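Local coordinates for adenine phosphoribosyltransferase, putative (Trypanosoma brucei brucei, PDB 5VN4) that transfers the phosphoribosyl group of 5-phospho-alpha-D-ribose 1-diphosphate to adenine, giving AMP and pyrophosphate in purine salvage, and works as a homodimer, at the interface of chains A and B. Sequence-based numbering; all coordinates share one arbitrary frame. Chains: chain A/B, Adenine phosphoribosyltransferase, putative.

Contacts 1 and 2 belong to one two-fold symmetric dimer interface, and the centres of their C-alpha atoms lie about 33 Å apart. They share no residue. Contact 1 is polar: an arginine closing strand 138-140 of chain B is met by A:Asn55 near the start of helix 54-57 and by A:Glu58, just after that helix, in chain A. Contact 2 is mostly van der Waals packing, with the start of strand 233-235 of chain B set against strand 119-121 and a preceding loop of chain A. Because each contact has a twin with the chains exchanged, the homodimer is pinned at well-separated points.

Contact 1: the interface of chains A and B. Residues chain A 38, 54-55, 58; chain B 140, 143.
A salt bridge between B:Arg140 and A:Glu58 is the main link here. The guanidinium meets the carboxylate end-on through two nitrogens, one to each oxygen. NH2 of B:Arg140 gives a nearly straight hydrogen bond to OE1 of A:Glu58 (2.8 Å, 177° at H), lying in the guanidinium plane and arriving on the syn side of the carboxylate. The bond from NH1 of B:Arg140 to OE2 of A:Glu58 is 2.6 Å long but more bent, and it reaches OE2 from above the carboxylate plane. The two flat groups are thus twisted by 26°, and the grip is not a perfectly planar fork. B:Arg140 reaches the acid through a bend at chi3 (67°), beyond an otherwise extended start.

A face contact adds to this edge pairing. The amide oxygen OD1 of A:Asn55 sits 3.4 Å above the guanidinium plane of B:Arg140, over its centre, where its partial negative charge may steady the cation. On the other end of that amide, ND2 of A:Asn55 donates to the phenol OH of A:Tyr38 at 3.0 Å, in the plane of both amide and ring, which helps hold the amide's rotation, with OD1 turned towards the arginine.

B:Ser143 flanks the bridge. Its OG donates to the backbone O of B:Arg140 at 2.8 Å, within chain B, while its CB packs beside OE2 of A:Glu58. Water 1 joins OE1 of A:Glu58 to the backbone O of B:Ser143.

Together these links tie the end of strand 138-140 to the other subunit, fastening the homodimer by charge and hydrogen bonding.

Contact 2: the interface of chains A and B. Residues chain A 113, 121; chain B 232-233.
Strand 233-235 of chain B begins at this part of the dimer interface, and its first side chain, B:Ile233, inserts its methyl groups between two residues of chain A. A:Asn113, from a loop, takes one branch, and A:Lys121, the last residue of strand 119-121, takes the other.

The longer branch of B:Ile233 points its CD1 methyl at the amide of A:Asn113. CD1 of B:Ile233 lies 3.3 Å from ND2 of A:Asn113, with CG and OD1 a little farther away, and the methyl sits over a face of the amide. The two side chains cross at about a right angle. CG1 of B:Ile233 is anti to its carbonyl carbon (chi1 -55°), and the chain then runs on extended to CD1 (chi2 170°), which carries this methyl out to the amide.

The shorter branch packs against the aliphatic stem of A:Lys121: CG2 of B:Ile233 is 3.8 Å from CD of A:Lys121, with CB and CG slightly farther. The lysine chain is extended beyond CG, so several methylenes in succession pass beside the methyl, while the amine NZ is carried well beyond it. The isoleucine therefore meets hydrocarbon on this side and a polar, flat group on the other.

B:Arg232 adds a looser approach next to the isoleucine. Its chain, extended from CG to NE, brings NH2 of B:Arg232 to 3.5 Å from the backbone O of A:Asn113, which lies in the guanidinium plane at its edge. This separation is long for a hydrogen bond, although the charged group may still be drawn to the carbonyl.

In the fold, the patch joins a late segment of chain B, shortly before helix 236-240 near the C-terminus, to the region of chain A that follows strand 106-109 and ends with strand 119-121.

Contact 1: the interface of chains A and B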
loop_
_atom_site.group_PDB
_atom_site.type_symbol
_atom_site.label_atom_id
_atom_site.label_comp_id
_atom_site.label_asym_id
_atom_site.label_seq_id
_atom_site.Cartn_x
_atom_site.Cartn_y
_atom_site.Cartn_z
ATOM N N TYR A 38 -1.592 -19.073 7.819
ATOM C CA TYR A 38 -1.860 -19.097 9.245
ATOM C C TYR A 38 -3.269 -19.613 9.480
ATOM O O TYR A 38 -4.199 -19.288 8.732
ATOM C CB TYR A 38 -1.677 -17.692 9.835
ATOM C CG TYR A 38 -0.258 -17.186 9.679
ATOM C CD1 TYR A 38 0.189 -16.660 8.466
ATOM C CD2 TYR A 38 0.654 -17.276 10.731
ATOM C CE1 TYR A 38 1.489 -16.226 8.314
ATOM C CE2 TYR A 38 1.961 -16.823 10.593
ATOM C CZ TYR A 38 2.369 -16.297 9.377
ATOM O OH TYR A 38 3.666 -15.857 9.206
ATOM N N GLY A 54 2.768 -9.993 4.305
ATOM C CA GLY A 54 4.026 -9.474 4.820
ATOM C C GLY A 54 5.211 -10.394 4.589
ATOM O O GLY A 54 6.340 -9.923 4.444
ATOM N N ASN A 55 4.985 -11.710 4.527
ATOM C CA ASN A 55 6.104 -12.597 4.217
ATOM C C ASN A 55 6.560 -12.452 2.771
ATOM O O ASN A 55 7.708 -12.783 2.456
ATOM C CB ASN A 55 5.757 -14.044 4.560
ATOM C CG ASN A 55 5.637 -14.264 6.058
ATOM O OD1 ASN A 55 6.520 -13.868 6.824
ATOM N ND2 ASN A 55 4.530 -14.869 6.487
ATOM N N GLU A 58 8.516 -8.895 2.712
ATOM C CA GLU A 58 9.787 -9.051 3.399
ATOM C C GLU A 58 10.829 -9.799 2.584
ATOM O O GLU A 58 11.980 -9.892 3.034
ATOM C CB GLU A 58 9.580 -9.733 4.749
ATOM C CG GLU A 58 8.942 -8.815 5.752
ATOM C CD GLU A 58 8.599 -9.501 7.050
ATOM O OE1 GLU A 58 9.278 -10.487 7.418
ATOM O OE2 GLU A 58 7.650 -9.032 7.710
ATOM N N ARG B 140 4.621 -7.646 12.885
ATOM C CA ARG B 140 4.827 -9.066 13.118
ATOM C C ARG B 140 6.096 -9.299 13.937
ATOM O O ARG B 140 7.164 -8.760 13.633
ATOM C CB ARG B 140 4.886 -9.827 11.799
ATOM C CG ARG B 140 4.334 -11.250 11.965
ATOM C CD ARG B 140 4.425 -12.083 10.705
ATOM N NE ARG B 140 5.825 -12.339 10.411
ATOM C CZ ARG B 140 6.534 -11.662 9.519
ATOM N NH1 ARG B 140 5.954 -10.718 8.790
ATOM N NH2 ARG B 140 7.813 -11.946 9.353
ATOM N N SER B 143 9.903 -10.017 12.351
ATOM C CA SER B 143 10.199 -9.376 11.078
ATOM C C SER B 143 11.504 -8.593 11.107
ATOM O O SER B 143 12.105 -8.389 10.047
ATOM C CB SER B 143 9.041 -8.481 10.650
ATOM O OG SER B 143 8.740 -7.555 11.669
HETATM O O HOH W 1 11.939 -9.382 7.582
#

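Contact 2: the interface of chains A and B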
loop_
_atom_site.group_PDB
_atom_site.type_symbol
_atom_site.label_atom_id
_atom_site.label_comp_id
_atom_site.label_asym_id
_atom_site.label_seq_id
_atom_site.Cartn_x
_atom_site.Cartn_y
_atom_site.Cartn_z
ATOM N N ASN A 113 -14.503 6.159 1.314
ATOM C CA ASN A 113 -14.348 7.588 1.101
ATOM C C ASN A 113 -13.077 8.162 1.714
ATOM O O ASN A 113 -13.019 9.359 1.999
ATOM C CB ASN A 113 -15.595 8.342 1.568
ATOM C CG ASN A 113 -16.870 7.556 1.307
ATOM O OD1 ASN A 113 -16.979 6.845 0.305
ATOM N ND2 ASN A 113 -17.826 7.654 2.221
ATOM N N LYS A 121 -18.592 5.579 -5.926
ATOM C CA LYS A 121 -18.697 4.456 -5.001
ATOM C C LYS A 121 -19.274 3.232 -5.701
ATOM O O LYS A 121 -20.210 3.340 -6.505
ATOM C CB LYS A 121 -19.556 4.813 -3.783
ATOM C CG LYS A 121 -21.026 5.031 -4.069
ATOM C CD LYS A 121 -21.818 5.172 -2.775
ATOM C CE LYS A 121 -23.268 5.556 -3.044
ATOM N NZ LYS A 121 -24.076 5.645 -1.792
ATOM N N ARG B 232 -20.386 14.932 -2.795
ATOM C CA ARG B 232 -19.161 14.603 -3.512
ATOM C C ARG B 232 -19.030 13.116 -3.814
ATOM O O ARG B 232 -18.149 12.740 -4.593
ATOM C CB ARG B 232 -17.931 15.087 -2.738
ATOM C CG ARG B 232 -17.569 14.225 -1.532
ATOM C CD ARG B 232 -16.405 14.834 -0.756
ATOM N NE ARG B 232 -16.006 14.004 0.378
ATOM C CZ ARG B 232 -15.086 13.049 0.311
ATOM N NH1 ARG B 232 -14.468 12.802 -0.837
ATOM N NH2 ARG B 232 -14.778 12.343 1.393
ATOM N N ILE B 233 -19.876 12.271 -3.228
ATOM C CA ILE B 233 -19.869 10.835 -3.489
ATOM C C ILE B 233 -20.991 10.540 -4.474
ATOM O O ILE B 233 -22.163 10.824 -4.195
ATOM C CB ILE B 233 -20.058 10.035 -2.190
ATOM C CG1 ILE B 233 -18.998 10.434 -1.157
ATOM C CG2 ILE B 233 -20.018 8.529 -2.465
ATOM C CD1 ILE B 233 -19.253 9.884 0.234
#